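Local coordinates for protein glycosyl hydrolase (Rhizobium leguminosarum bv. trifolii, PDB 5NDX) that probably hydrolyses O-glycosidic bonds as a family 39 glycoside hydrolase, a bacterial orthologue of human alpha-L-iduronidase, at residues T5-D10 with T424-E429. The protein carries 2 engineered substitutions. Numbering follows the deposited sequence.
Sequences TRINVD and TAVRLE
One face of the R6 guanidinium is covered by CD of R427, 3.7 Å above the plane and over its centre. The R427 guanidinium meets the E429 carboxylate at its edge: NE donates to the anti lone pair of OE2 across 2.6 Å, with OE2 close to the R427 guanidinium plane. R6 NH2 reaches that same E429 OE2 at 2.7 Å in a second salt bridge, with the guanidinium and carboxylate planes almost perpendicular (88°). R427 runs extended from a CG anti to its backbone N, whereas R6, its CG beside the backbone N, bends at chi3 and swings its tip over the neighbouring strand. The two arginines therefore lie side by side, their planes 19° apart.

Beneath them the strands 5-10 and 424-429 run parallel, at 26° to each other. Five backbone hydrogen bonds join them, from T5 N to A425 O through to V9 N to E429 O, with R427 and E429 each giving and taking one. On the opposite face, I7 CD1 packs on V426 CG1 at 3.7 Å; L428 CD1 lies near CG2 of both I7 and V9. Strand 378-385 flanks 5-10, strand 508-516 flanks 424-429, and L411 and I409 of strand 407-413 meet I7 and V9 respectively. This parallel pairing brings the chain, after the (beta/alpha)8 barrel, back onto its N-terminal strand in the beta-sandwich domain, as in human alpha-L-iduronidase, away from the ligand pockets.

An alanine at R427 removes the NE donor and the methylene over R6, which would probably loosen the network. With R6 NH2 and R427 NE only 3.8 Å apart, the negative charge of the E429 carboxylate, shared through OE2, probably offsets their repulsion, and the two cations are likely to keep it ionised.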
ATOM      1  N   THR A   5      23.976  16.018  10.641  1.00 36.73           N
ATOM      2  CA  THR A   5      24.620  15.043   9.800  1.00 36.90           C
ATOM      3  C   THR A   5      24.767  15.557   8.380  1.00 36.19           C
ATOM      4  O   THR A   5      23.790  16.049   7.811  1.00 34.53           O
ATOM      5  CB  THR A   5      23.830  13.712   9.783  1.00 36.78           C
ATOM      6  OG1 THR A   5      23.681  13.232  11.122  1.00 37.52           O
ATOM      7  CG2 THR A   5      24.593  12.669   8.969  1.00 37.25           C
ATOM      8  N   ARG A   6      25.966  15.438   7.814  1.00 36.02           N
ATOM      9  CA  ARG A   6      26.196  15.759   6.391  1.00 39.72           C
ATOM     10  C   ARG A   6      26.034  14.442   5.655  1.00 38.21           C
ATOM     11  O   ARG A   6      26.679  13.456   6.011  1.00 38.49           O
ATOM     12  CB  ARG A   6      27.576  16.446   6.103  1.00 44.03           C
ATOM     13  CG  ARG A   6      27.819  17.803   6.819  1.00 52.39           C
ATOM     14  CD  ARG A   6      29.197  18.553   6.614  1.00 60.18           C
ATOM     15  NE  ARG A   6      29.455  18.760   5.172  1.00 72.22           N
ATOM     16  CZ  ARG A   6      29.579  19.924   4.491  1.00 78.03           C
ATOM     17  NH1 ARG A   6      29.550  21.155   5.056  1.00 76.97           N
ATOM     18  NH2 ARG A   6      29.777  19.848   3.175  1.00 81.71           N
ATOM     19  N   ILE A   7      25.098  14.384   4.702  1.00 36.42           N
ATOM     20  CA  ILE A   7      24.868  13.178   3.899  1.00 35.86           C
ATOM     21  C   ILE A   7      25.181  13.509   2.434  1.00 36.85           C
ATOM     22  O   ILE A   7      24.643  14.481   1.913  1.00 37.24           O
ATOM     23  CB  ILE A   7      23.431  12.718   4.045  1.00 34.19           C
ATOM     24  CG1 ILE A   7      23.103  12.423   5.517  1.00 33.99           C
ATOM     25  CG2 ILE A   7      23.170  11.445   3.269  1.00 34.00           C
ATOM     26  CD1 ILE A   7      21.669  11.959   5.720  1.00 34.10           C
ATOM     27  N   ASN A   8      26.060  12.730   1.803  1.00 37.13           N
ATOM     28  CA  ASN A   8      26.354  12.842   0.398  1.00 39.51           C
ATOM     29  C   ASN A   8      25.861  11.590  -0.288  1.00 37.99           C
ATOM     30  O   ASN A   8      26.239  10.461   0.070  1.00 38.39           O
ATOM     31  CB  ASN A   8      27.858  13.034   0.066  1.00 44.75           C
ATOM     32  CG  ASN A   8      28.083  13.100  -1.477  1.00 52.30           C
ATOM     33  OD1 ASN A   8      27.837  14.119  -2.136  1.00 54.51           O
ATOM     34  ND2 ASN A   8      28.457  11.962  -2.065  1.00 60.22           N
ATOM     35  N   VAL A   9      25.024  11.800  -1.290  1.00 36.40           N
ATOM     36  CA  VAL A   9      24.513  10.743  -2.128  1.00 36.74           C
ATOM     37  C   VAL A   9      25.157  10.911  -3.502  1.00 37.82           C
ATOM     38  O   VAL A   9      25.013  11.974  -4.133  1.00 37.45           O
ATOM     39  CB  VAL A   9      23.008  10.848  -2.271  1.00 36.44           C
ATOM     40  CG1 VAL A   9      22.474   9.841  -3.258  1.00 36.62           C
ATOM     41  CG2 VAL A   9      22.318  10.614  -0.915  1.00 35.93           C
ATOM     42  N   ASP A  10      25.835   9.873  -3.963  1.00 37.32           N
ATOM     43  CA  ASP A  10      26.479   9.950  -5.267  1.00 40.49           C
ATOM     44  C   ASP A  10      25.692   9.214  -6.326  1.00 38.38           C
ATOM     45  O   ASP A  10      25.725   8.004  -6.420  1.00 40.45           O
ATOM     46  CB  ASP A  10      27.926   9.463  -5.185  1.00 42.13           C
ATOM     47  CG  ASP A  10      28.696   9.646  -6.530  1.00 44.78           C
ATOM     48  OD1 ASP A  10      28.150  10.061  -7.594  1.00 42.38           O
ATOM     49  OD2 ASP A  10      29.889   9.362  -6.456  1.00 50.26           O
ATOM     50  N   THR A 424      16.663  16.575  14.192  1.00 35.24           N
ATOM     51  CA  THR A 424      18.057  16.717  13.856  1.00 38.24           C
ATOM     52  C   THR A 424      18.157  17.587  12.609  1.00 37.85           C
ATOM     53  O   THR A 424      17.205  17.731  11.842  1.00 38.98           O
ATOM     54  CB  THR A 424      18.794  15.473  13.284  1.00 42.90           C
ATOM     55  OG1 THR A 424      17.978  14.340  13.018  1.00 48.07           O
ATOM     56  CG2 THR A 424      19.917  15.156  13.965  1.00 43.38           C
ATOM     57  N   ALA A 425      19.372  18.018  12.345  1.00 35.15           N
ATOM     58  CA  ALA A 425      19.704  18.784  11.161  1.00 37.45           C
ATOM     59  C   ALA A 425      20.434  17.883  10.169  1.00 34.90           C
ATOM     60  O   ALA A 425      21.332  17.134  10.570  1.00 34.85           O
ATOM     61  CB  ALA A 425      20.559  19.958  11.569  1.00 37.64           C
ATOM     62  N   VAL A 426      20.022  17.938   8.896  1.00 33.15           N
ATOM     63  CA  VAL A 426      20.709  17.240   7.836  1.00 32.89           C
ATOM     64  C   VAL A 426      21.070  18.234   6.733  1.00 33.87           C
ATOM     65  O   VAL A 426      20.220  19.058   6.280  1.00 34.30           O
ATOM     66  CB  VAL A 426      19.863  16.086   7.257  1.00 33.34           C
ATOM     67  CG1 VAL A 426      20.467  15.475   6.024  1.00 34.07           C
ATOM     68  CG2 VAL A 426      19.646  15.011   8.315  1.00 34.79           C
ATOM     69  N   ARG A 427      22.334  18.176   6.319  1.00 32.34           N
ATOM     70  CA  ARG A 427      22.766  18.849   5.097  1.00 33.73           C
ATOM     71  C   ARG A 427      22.885  17.743   4.072  1.00 34.14           C
ATOM     72  O   ARG A 427      23.717  16.850   4.225  1.00 33.52           O
ATOM     73  CB  ARG A 427      24.089  19.557   5.231  1.00 33.74           C
ATOM     74  CG  ARG A 427      24.555  20.266   3.945  1.00 34.18           C
ATOM     75  CD  ARG A 427      25.986  20.806   4.055  1.00 34.78           C
ATOM     76  NE  ARG A 427      26.365  21.360   2.762  1.00 34.29           N
ATOM     77  CZ  ARG A 427      26.193  22.627   2.371  1.00 33.84           C
ATOM     78  NH1 ARG A 427      25.678  23.580   3.146  1.00 32.47           N
ATOM     79  NH2 ARG A 427      26.549  22.947   1.148  1.00 33.98           N
ATOM     80  N   LEU A 428      22.024  17.790   3.064  1.00 33.77           N
ATOM     81  CA  LEU A 428      21.973  16.746   2.060  1.00 35.44           C
ATOM     82  C   LEU A 428      22.640  17.277   0.805  1.00 36.22           C
ATOM     83  O   LEU A 428      22.242  18.311   0.292  1.00 36.65           O
ATOM     84  CB  LEU A 428      20.533  16.373   1.751  1.00 35.78           C
ATOM     85  CG  LEU A 428      20.313  15.347   0.625  1.00 36.96           C
ATOM     86  CD1 LEU A 428      20.874  14.008   1.051  1.00 37.50           C
ATOM     87  CD2 LEU A 428      18.822  15.203   0.361  1.00 37.92           C
ATOM     88  N   GLU A 429      23.622  16.545   0.322  1.00 36.63           N
ATOM     89  CA  GLU A 429      24.344  16.848  -0.909  1.00 40.27           C
ATOM     90  C   GLU A 429      24.117  15.703  -1.886  1.00 39.12           C
ATOM     91  O   GLU A 429      24.197  14.550  -1.518  1.00 39.09           O
ATOM     92  CB  GLU A 429      25.841  17.014  -0.602  1.00 41.57           C
ATOM     93  CG  GLU A 429      26.053  18.230   0.301  1.00 47.72           C
ATOM     94  CD  GLU A 429      27.483  18.512   0.742  1.00 52.40           C
ATOM     95  OE1 GLU A 429      28.401  17.836   0.253  1.00 61.68           O
ATOM     96  OE2 GLU A 429      27.694  19.437   1.570  1.00 53.83           O
TER